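Long-range contacts in L0028 (Mitochondria associated protein) (PDB 3GCG), which probably acts as a type III-secreted effector of the WxxxE family that promotes guanine-nucleotide exchange on the host GTPase Cdc42: residues Lys113-Cys118 against Ile125-Thr130; Lys108-Lys113 against Lys133-Val138. All coordinates share one frame; numbering follows the deposited sequence.

Contact 1: residues Lys113-Cys118 against Ile125-Thr130; sequences KVDEQC and ITRFNT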
ATOM      1  N   LYS B 113     -12.275   0.014 -19.934  1.00 26.38           N
ATOM      2  CA  LYS B 113     -13.281   1.004 -19.552  1.00 24.42           C
ATOM      3  C   LYS B 113     -12.599   2.315 -19.150  1.00 23.50           C
ATOM      4  O   LYS B 113     -13.134   3.402 -19.374  1.00 21.98           O
ATOM      5  CB  LYS B 113     -14.129   0.484 -18.383  1.00 25.35           C
ATOM      6  CG  LYS B 113     -15.024  -0.701 -18.723  1.00 25.93           C
ATOM      7  CD  LYS B 113     -16.158  -0.312 -19.659  1.00 23.86           C
ATOM      8  CE  LYS B 113     -17.019  -1.514 -19.996  1.00 26.82           C
ATOM      9  NZ  LYS B 113     -18.152  -1.153 -20.883  1.00 29.92           N
ATOM     10  N   VAL B 114     -11.423   2.214 -18.543  1.00 24.11           N
ATOM     11  CA  VAL B 114     -10.673   3.409 -18.146  1.00 25.91           C
ATOM     12  C   VAL B 114     -10.325   4.201 -19.410  1.00 27.96           C
ATOM     13  O   VAL B 114     -10.505   5.422 -19.468  1.00 26.96           O
ATOM     14  CB  VAL B 114      -9.359   3.039 -17.413  1.00 23.64           C
ATOM     15  CG1 VAL B 114      -8.488   4.265 -17.248  1.00 21.64           C
ATOM     16  CG2 VAL B 114      -9.676   2.434 -16.059  1.00 24.78           C
ATOM     17  N   ASP B 115      -9.818   3.499 -20.416  1.00 30.16           N
ATOM     18  CA  ASP B 115      -9.473   4.138 -21.674  1.00 32.34           C
ATOM     19  C   ASP B 115     -10.709   4.812 -22.251  1.00 33.28           C
ATOM     20  O   ASP B 115     -10.739   6.031 -22.427  1.00 34.82           O
ATOM     21  CB  ASP B 115      -8.935   3.110 -22.664  1.00 32.40           C
ATOM     22  CG  ASP B 115      -7.669   2.450 -22.174  1.00 36.15           C
ATOM     23  OD1 ASP B 115      -6.850   3.161 -21.562  1.00 33.50           O
ATOM     24  OD2 ASP B 115      -7.483   1.234 -22.408  1.00 38.28           O
ATOM     25  N   GLU B 116     -11.730   4.015 -22.539  1.00 34.24           N
ATOM     26  CA  GLU B 116     -12.971   4.544 -23.086  1.00 36.34           C
ATOM     27  C   GLU B 116     -13.387   5.815 -22.355  1.00 37.07           C
ATOM     28  O   GLU B 116     -13.841   6.775 -22.969  1.00 37.66           O
ATOM     29  CB  GLU B 116     -14.081   3.501 -22.962  1.00 35.91           C
ATOM     30  CG  GLU B 116     -13.936   2.308 -23.889  1.00 35.83           C
ATOM     31  CD  GLU B 116     -14.930   1.208 -23.567  1.00 36.09           C
ATOM     32  OE1 GLU B 116     -15.966   1.514 -22.936  1.00 35.85           O
ATOM     33  OE2 GLU B 116     -14.680   0.042 -23.949  1.00 38.05           O
ATOM     34  N   GLN B 117     -13.211   5.810 -21.039  1.00 39.88           N
ATOM     35  CA  GLN B 117     -13.573   6.934 -20.181  1.00 41.91           C
ATOM     36  C   GLN B 117     -12.659   8.153 -20.289  1.00 43.27           C
ATOM     37  O   GLN B 117     -13.110   9.283 -20.099  1.00 44.48           O
ATOM     38  CB  GLN B 117     -13.616   6.460 -18.728  1.00 43.04           C
ATOM     39  CG  GLN B 117     -13.623   7.566 -17.685  1.00 45.63           C
ATOM     40  CD  GLN B 117     -15.007   7.872 -17.143  1.00 48.02           C
ATOM     41  OE1 GLN B 117     -15.143   8.394 -16.029  1.00 49.45           O
ATOM     42  NE2 GLN B 117     -16.043   7.558 -17.923  1.00 46.48           N
ATOM     43  N   CYS B 118     -11.379   7.930 -20.568  1.00 44.30           N
ATOM     44  CA  CYS B 118     -10.430   9.034 -20.693  1.00 45.59           C
ATOM     45  C   CYS B 118     -10.677   9.760 -22.003  1.00 47.55           C
ATOM     46  O   CYS B 118     -10.279  10.914 -22.182  1.00 47.47           O
ATOM     47  CB  CYS B 118      -8.991   8.517 -20.655  1.00 43.86           C
ATOM     48  SG  CYS B 118      -8.422   8.065 -19.012  1.00 43.28           S
ATOM     49  N   ILE B 125      -0.683  11.338 -16.710  1.00 33.90           N
ATOM     50  CA  ILE B 125      -1.179  11.715 -15.394  1.00 31.99           C
ATOM     51  C   ILE B 125      -2.708  11.736 -15.297  1.00 31.00           C
ATOM     52  O   ILE B 125      -3.288  11.115 -14.404  1.00 30.72           O
ATOM     53  CB  ILE B 125      -0.636  13.098 -14.982  1.00 30.88           C
ATOM     54  CG1 ILE B 125       0.891  13.077 -14.999  1.00 31.63           C
ATOM     55  CG2 ILE B 125      -1.134  13.467 -13.588  1.00 30.35           C
ATOM     56  CD1 ILE B 125       1.509  11.988 -14.138  1.00 31.46           C
ATOM     57  N   THR B 126      -3.359  12.452 -16.204  1.00 29.05           N
ATOM     58  CA  THR B 126      -4.812  12.539 -16.191  1.00 29.23           C
ATOM     59  C   THR B 126      -5.434  11.150 -16.309  1.00 27.13           C
ATOM     60  O   THR B 126      -6.405  10.839 -15.617  1.00 24.78           O
ATOM     61  CB  THR B 126      -5.332  13.438 -17.339  1.00 30.98           C
ATOM     62  OG1 THR B 126      -4.827  14.769 -17.163  1.00 33.53           O
ATOM     63  CG2 THR B 126      -6.857  13.482 -17.337  1.00 32.25           C
ATOM     64  N   ARG B 127      -4.872  10.320 -17.182  1.00 25.20           N
ATOM     65  CA  ARG B 127      -5.365   8.962 -17.360  1.00 26.06           C
ATOM     66  C   ARG B 127      -5.240   8.199 -16.042  1.00 24.13           C
ATOM     67  O   ARG B 127      -6.164   7.509 -15.621  1.00 24.50           O
ATOM     68  CB  ARG B 127      -4.567   8.237 -18.447  1.00 29.00           C
ATOM     69  CG  ARG B 127      -4.150   6.822 -18.042  1.00 36.13           C
ATOM     70  CD  ARG B 127      -4.827   5.736 -18.864  1.00 38.77           C
ATOM     71  NE  ARG B 127      -4.941   4.488 -18.107  1.00 42.36           N
ATOM     72  CZ  ARG B 127      -5.221   3.307 -18.649  1.00 42.33           C
ATOM     73  NH1 ARG B 127      -5.404   3.213 -19.952  1.00 42.57           N
ATOM     74  NH2 ARG B 127      -5.344   2.228 -17.892  1.00 42.03           N
ATOM     75  N   PHE B 128      -4.087   8.332 -15.395  1.00 22.13           N
ATOM     76  CA  PHE B 128      -3.831   7.655 -14.131  1.00 21.78           C
ATOM     77  C   PHE B 128      -4.817   8.092 -13.047  1.00 21.30           C
ATOM     78  O   PHE B 128      -5.376   7.261 -12.343  1.00 20.64           O
ATOM     79  CB  PHE B 128      -2.396   7.925 -13.663  1.00 18.34           C
ATOM     80  CG  PHE B 128      -1.975   7.100 -12.477  1.00 17.05           C
ATOM     81  CD1 PHE B 128      -1.316   5.881 -12.656  1.00 15.04           C
ATOM     82  CD2 PHE B 128      -2.219   7.548 -11.180  1.00 14.16           C
ATOM     83  CE1 PHE B 128      -0.901   5.118 -11.552  1.00 14.96           C
ATOM     84  CE2 PHE B 128      -1.808   6.790 -10.064  1.00 15.91           C
ATOM     85  CZ  PHE B 128      -1.147   5.578 -10.251  1.00 12.90           C
ATOM     86  N   ASN B 129      -5.023   9.394 -12.905  1.00 23.26           N
ATOM     87  CA  ASN B 129      -5.957   9.875 -11.893  1.00 24.35           C
ATOM     88  C   ASN B 129      -7.363   9.360 -12.181  1.00 22.51           C
ATOM     89  O   ASN B 129      -8.093   8.976 -11.273  1.00 22.79           O
ATOM     90  CB  ASN B 129      -5.932  11.401 -11.828  1.00 23.23           C
ATOM     91  CG  ASN B 129      -4.617  11.927 -11.293  1.00 27.87           C
ATOM     92  OD1 ASN B 129      -3.814  11.167 -10.738  1.00 28.34           O
ATOM     93  ND2 ASN B 129      -4.387  13.227 -11.446  1.00 27.27           N
ATOM     94  N   THR B 130      -7.730   9.340 -13.453  1.00 24.06           N
ATOM     95  CA  THR B 130      -9.032   8.838 -13.864  1.00 23.25           C
ATOM     96  C   THR B 130      -9.101   7.373 -13.454  1.00 23.67           C
ATOM     97  O   THR B 130     -10.125   6.910 -12.950  1.00 23.16           O
ATOM     98  CB  THR B 130      -9.216   8.988 -15.404  1.00 25.36           C
ATOM     99  OG1 THR B 130      -9.424  10.373 -15.718  1.00 26.49           O
ATOM    100  CG2 THR B 130     -10.404   8.167 -15.908  1.00 23.12           C
TER
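C118 and R127 bring the two helices nearest each other, with their CA atoms 6.1 Å apart; the short axes of 113-118 and 125-130 pass at 9.8 Å, with 123° between their N-to-C directions. The sulfur of C118 lies against the second backbone, its SG 3.6 Å from R127 CA, and also meets the methyl of T130, with SG to CG2 at 3.7 Å. That methyl, anti to the T130 backbone N, also meets CG of Q117 at 3.7 Å, the two side chains crossing obliquely. The segments are the last turns of helix 108-118 and the opening turns of helix 124-146, so the contact closes a helical hairpin beside its connecting loop, where R121 also touches T130. T130 OG1 turns back to its own helix and donates to T126 O at 3.1 Å, from above the carbonyl plane and on the face opposite T130 N, which binds the same oxygen. CG1 of V114 lies over one face of the R127 guanidinium, 3.5 Å above the plane and offset toward the rim. D115 OD1 pairs with R127 NH1 in a salt bridge at the guanidinium edge, although the two are modelled too close together, so the placement of both is doubtful.

Contact 2: residues Lys108-Lys113 against Lys133-Val138; sequences KYFNQK and KMIEQV
F110 carries the apolar part of this contact, reaching into a group formed by M134, I135 and V138. Its CG is anti to the backbone N (chi1 175°), and the far end of the ring does the touching. CE2 lies 3.6 Å from I135 CG1, the two side chains crossing at about a right angle, while CZ meets M134 CB at 3.8 Å. V138 comes to the ring edge, near its plane, with CG2 3.7 Å from CE1; the F110 and V138 side chains lie alongside, pointing opposite ways. Here the first turns of helix 108-118 and the middle of helix 124-146 pack as diverging arms of a helical hairpin, their short axes 11.1 Å apart at closest, and L104 of helix 99-105 touches both F110 and V138. An alanine at F110 would probably open a gap between M134 CB, I135 CG1 and V138 CG2, with the ring that bridges them gone. The remaining touch sets a methyl against backbone: the bend at chi3 of M134 (76°) brings CE to 3.6 Å from K113 O. The K113 side chain starts toward the partner helix but leads away, and its NZ is hydrogen-bonded to V17 O.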
ATOM      1  N   LYS B 108      -7.736  -6.243 -17.383  1.00 22.31           N
ATOM      2  CA  LYS B 108      -7.966  -5.835 -18.778  1.00 23.65           C
ATOM      3  C   LYS B 108      -9.318  -5.178 -19.010  1.00 23.14           C
ATOM      4  O   LYS B 108      -9.401  -4.052 -19.511  1.00 24.97           O
ATOM      5  CB  LYS B 108      -7.877  -7.043 -19.712  1.00 26.01           C
ATOM      6  CG  LYS B 108      -6.621  -7.865 -19.604  1.00 31.87           C
ATOM      7  CD  LYS B 108      -6.751  -9.127 -20.452  1.00 33.84           C
ATOM      8  CE  LYS B 108      -5.622 -10.104 -20.171  1.00 37.03           C
ATOM      9  NZ  LYS B 108      -5.776 -11.371 -20.945  1.00 41.09           N
ATOM     10  N   TYR B 109     -10.377  -5.904 -18.668  1.00 20.81           N
ATOM     11  CA  TYR B 109     -11.740  -5.418 -18.846  1.00 19.86           C
ATOM     12  C   TYR B 109     -11.925  -4.045 -18.204  1.00 19.00           C
ATOM     13  O   TYR B 109     -12.452  -3.119 -18.825  1.00 17.03           O
ATOM     14  CB  TYR B 109     -12.724  -6.435 -18.252  1.00 20.68           C
ATOM     15  CG  TYR B 109     -14.179  -6.014 -18.293  1.00 20.35           C
ATOM     16  CD1 TYR B 109     -14.759  -5.534 -19.466  1.00 20.14           C
ATOM     17  CD2 TYR B 109     -14.986  -6.130 -17.159  1.00 21.95           C
ATOM     18  CE1 TYR B 109     -16.115  -5.177 -19.513  1.00 21.34           C
ATOM     19  CE2 TYR B 109     -16.339  -5.781 -17.190  1.00 21.05           C
ATOM     20  CZ  TYR B 109     -16.894  -5.304 -18.370  1.00 22.07           C
ATOM     21  OH  TYR B 109     -18.217  -4.948 -18.395  1.00 23.68           O
ATOM     22  N   PHE B 110     -11.490  -3.919 -16.955  1.00 18.60           N
ATOM     23  CA  PHE B 110     -11.594  -2.659 -16.233  1.00 19.14           C
ATOM     24  C   PHE B 110     -10.821  -1.525 -16.908  1.00 20.57           C
ATOM     25  O   PHE B 110     -11.327  -0.413 -17.049  1.00 21.92           O
ATOM     26  CB  PHE B 110     -11.061  -2.809 -14.814  1.00 16.83           C
ATOM     27  CG  PHE B 110     -11.025  -1.511 -14.056  1.00 17.36           C
ATOM     28  CD1 PHE B 110     -12.194  -0.974 -13.519  1.00 13.67           C
ATOM     29  CD2 PHE B 110      -9.826  -0.806 -13.911  1.00 10.72           C
ATOM     30  CE1 PHE B 110     -12.170   0.247 -12.851  1.00 15.55           C
ATOM     31  CE2 PHE B 110      -9.793   0.410 -13.246  1.00 13.48           C
ATOM     32  CZ  PHE B 110     -10.966   0.940 -12.715  1.00 14.78           C
ATOM     33  N   ASN B 111      -9.588  -1.800 -17.316  1.00 21.19           N
ATOM     34  CA  ASN B 111      -8.776  -0.765 -17.950  1.00 21.53           C
ATOM     35  C   ASN B 111      -9.266  -0.356 -19.332  1.00 22.24           C
ATOM     36  O   ASN B 111      -9.020   0.771 -19.775  1.00 19.59           O
ATOM     37  CB  ASN B 111      -7.309  -1.200 -17.981  1.00 19.79           C
ATOM     38  CG  ASN B 111      -6.607  -0.927 -16.655  1.00 22.34           C
ATOM     39  OD1 ASN B 111      -6.421   0.225 -16.269  1.00 21.89           O
ATOM     40  ND2 ASN B 111      -6.232  -1.984 -15.949  1.00 21.46           N
ATOM     41  N   GLN B 112      -9.968  -1.266 -20.006  1.00 24.06           N
ATOM     42  CA  GLN B 112     -10.535  -0.971 -21.317  1.00 25.71           C
ATOM     43  C   GLN B 112     -11.578   0.122 -21.063  1.00 26.89           C
ATOM     44  O   GLN B 112     -11.727   1.056 -21.856  1.00 28.72           O
ATOM     45  CB  GLN B 112     -11.177  -2.238 -21.903  1.00 29.51           C
ATOM     46  CG  GLN B 112     -11.962  -2.064 -23.210  1.00 32.00           C
ATOM     47  CD  GLN B 112     -11.207  -1.296 -24.291  1.00 32.73           C
ATOM     48  OE1 GLN B 112      -9.980  -1.298 -24.338  1.00 32.35           O
ATOM     49  NE2 GLN B 112     -11.951  -0.648 -25.177  1.00 33.93           N
ATOM     50  N   LYS B 113     -12.275   0.014 -19.934  1.00 26.38           N
ATOM     51  CA  LYS B 113     -13.281   1.004 -19.552  1.00 24.42           C
ATOM     52  C   LYS B 113     -12.599   2.315 -19.150  1.00 23.50           C
ATOM     53  O   LYS B 113     -13.134   3.402 -19.374  1.00 21.98           O
ATOM     54  CB  LYS B 113     -14.129   0.484 -18.383  1.00 25.35           C
ATOM     55  CG  LYS B 113     -15.024  -0.701 -18.723  1.00 25.93           C
ATOM     56  CD  LYS B 113     -16.158  -0.312 -19.659  1.00 23.86           C
ATOM     57  CE  LYS B 113     -17.019  -1.514 -19.996  1.00 26.82           C
ATOM     58  NZ  LYS B 113     -18.152  -1.153 -20.883  1.00 29.92           N
ATOM     59  N   LYS B 133      -9.645   7.109  -9.699  1.00 23.01           N
ATOM     60  CA  LYS B 133     -10.997   7.510  -9.333  1.00 23.61           C
ATOM     61  C   LYS B 133     -11.988   6.401  -9.661  1.00 22.03           C
ATOM     62  O   LYS B 133     -12.886   6.114  -8.879  1.00 19.98           O
ATOM     63  CB  LYS B 133     -11.398   8.790 -10.062  1.00 26.97           C
ATOM     64  CG  LYS B 133     -10.769  10.049  -9.477  1.00 32.82           C
ATOM     65  CD  LYS B 133     -11.516  11.287  -9.941  1.00 36.80           C
ATOM     66  CE  LYS B 133     -11.052  12.532  -9.194  1.00 40.71           C
ATOM     67  NZ  LYS B 133     -12.014  13.668  -9.363  1.00 42.26           N
ATOM     68  N   MET B 134     -11.819   5.781 -10.823  1.00 21.50           N
ATOM     69  CA  MET B 134     -12.699   4.698 -11.235  1.00 21.19           C
ATOM     70  C   MET B 134     -12.457   3.467 -10.368  1.00 20.01           C
ATOM     71  O   MET B 134     -13.377   2.703 -10.111  1.00 19.39           O
ATOM     72  CB  MET B 134     -12.484   4.373 -12.718  1.00 21.59           C
ATOM     73  CG  MET B 134     -13.167   5.368 -13.660  1.00 22.07           C
ATOM     74  SD  MET B 134     -12.755   5.150 -15.415  1.00 24.13           S
ATOM     75  CE  MET B 134     -13.763   3.677 -15.843  1.00 20.02           C
ATOM     76  N   ILE B 135     -11.222   3.278  -9.911  1.00 20.73           N
ATOM     77  CA  ILE B 135     -10.913   2.137  -9.049  1.00 20.76           C
ATOM     78  C   ILE B 135     -11.670   2.279  -7.729  1.00 20.99           C
ATOM     79  O   ILE B 135     -12.190   1.297  -7.192  1.00 22.50           O
ATOM     80  CB  ILE B 135      -9.381   2.018  -8.756  1.00 17.87           C
ATOM     81  CG1 ILE B 135      -8.667   1.415  -9.964  1.00 15.50           C
ATOM     82  CG2 ILE B 135      -9.138   1.158  -7.520  1.00 14.01           C
ATOM     83  CD1 ILE B 135      -7.181   1.237  -9.767  1.00 15.78           C
ATOM     84  N   GLU B 136     -11.735   3.496  -7.206  1.00 19.79           N
ATOM     85  CA  GLU B 136     -12.449   3.719  -5.956  1.00 21.91           C
ATOM     86  C   GLU B 136     -13.935   3.388  -6.146  1.00 23.40           C
ATOM     87  O   GLU B 136     -14.516   2.626  -5.373  1.00 22.71           O
ATOM     88  CB  GLU B 136     -12.295   5.176  -5.508  1.00 22.58           C
ATOM     89  CG  GLU B 136     -13.053   5.511  -4.231  1.00 27.67           C
ATOM     90  CD  GLU B 136     -12.478   4.837  -2.988  1.00 29.87           C
ATOM     91  OE1 GLU B 136     -13.254   4.592  -2.037  1.00 29.97           O
ATOM     92  OE2 GLU B 136     -11.253   4.569  -2.952  1.00 31.78           O
ATOM     93  N   GLN B 137     -14.536   3.954  -7.191  1.00 23.86           N
ATOM     94  CA  GLN B 137     -15.950   3.737  -7.485  1.00 25.72           C
ATOM     95  C   GLN B 137     -16.358   2.290  -7.724  1.00 23.47           C
ATOM     96  O   GLN B 137     -17.340   1.822  -7.159  1.00 23.92           O
ATOM     97  CB  GLN B 137     -16.377   4.553  -8.708  1.00 29.95           C
ATOM     98  CG  GLN B 137     -16.181   6.052  -8.576  1.00 38.76           C
ATOM     99  CD  GLN B 137     -16.888   6.836  -9.674  1.00 42.72           C
ATOM    100  OE1 GLN B 137     -16.835   6.471 -10.850  1.00 45.21           O
ATOM    101  NE2 GLN B 137     -17.547   7.928  -9.291  1.00 45.71           N
ATOM    102  N   VAL B 138     -15.612   1.590  -8.571  1.00 21.83           N
ATOM    103  CA  VAL B 138     -15.932   0.205  -8.908  1.00 21.38           C
ATOM    104  C   VAL B 138     -15.684  -0.823  -7.794  1.00 20.20           C
ATOM    105  O   VAL B 138     -16.438  -1.792  -7.658  1.00 16.39           O
ATOM    106  CB  VAL B 138     -15.185  -0.220 -10.196  1.00 20.48           C
ATOM    107  CG1 VAL B 138     -15.639  -1.592 -10.640  1.00 20.85           C
ATOM    108  CG2 VAL B 138     -15.457   0.789 -11.300  1.00 21.47           C
TER

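Both contacts join helix 108-118 to helix 124-146, and contact 1 is nested within the chain closed by contact 2. Their centres lie 9 Å apart on the same side of the chain's centre. Contact 2, about 14 Å from that centre, is buried and essentially apolar, built round an aromatic ring. Contact 1, about 20 Å out and next to the connecting loop, is only partly buried and mixes a sulfur, methyls and a charged pair. K113 ends one segment and begins another but touches across contact 2 alone, and M134 of contact 2 extends into contact 1, its SD 3.9 Å from V114 CA. The short segment axes are closer in contact 1, where C118 meets the R127 backbone and T130, than where F110 intervenes.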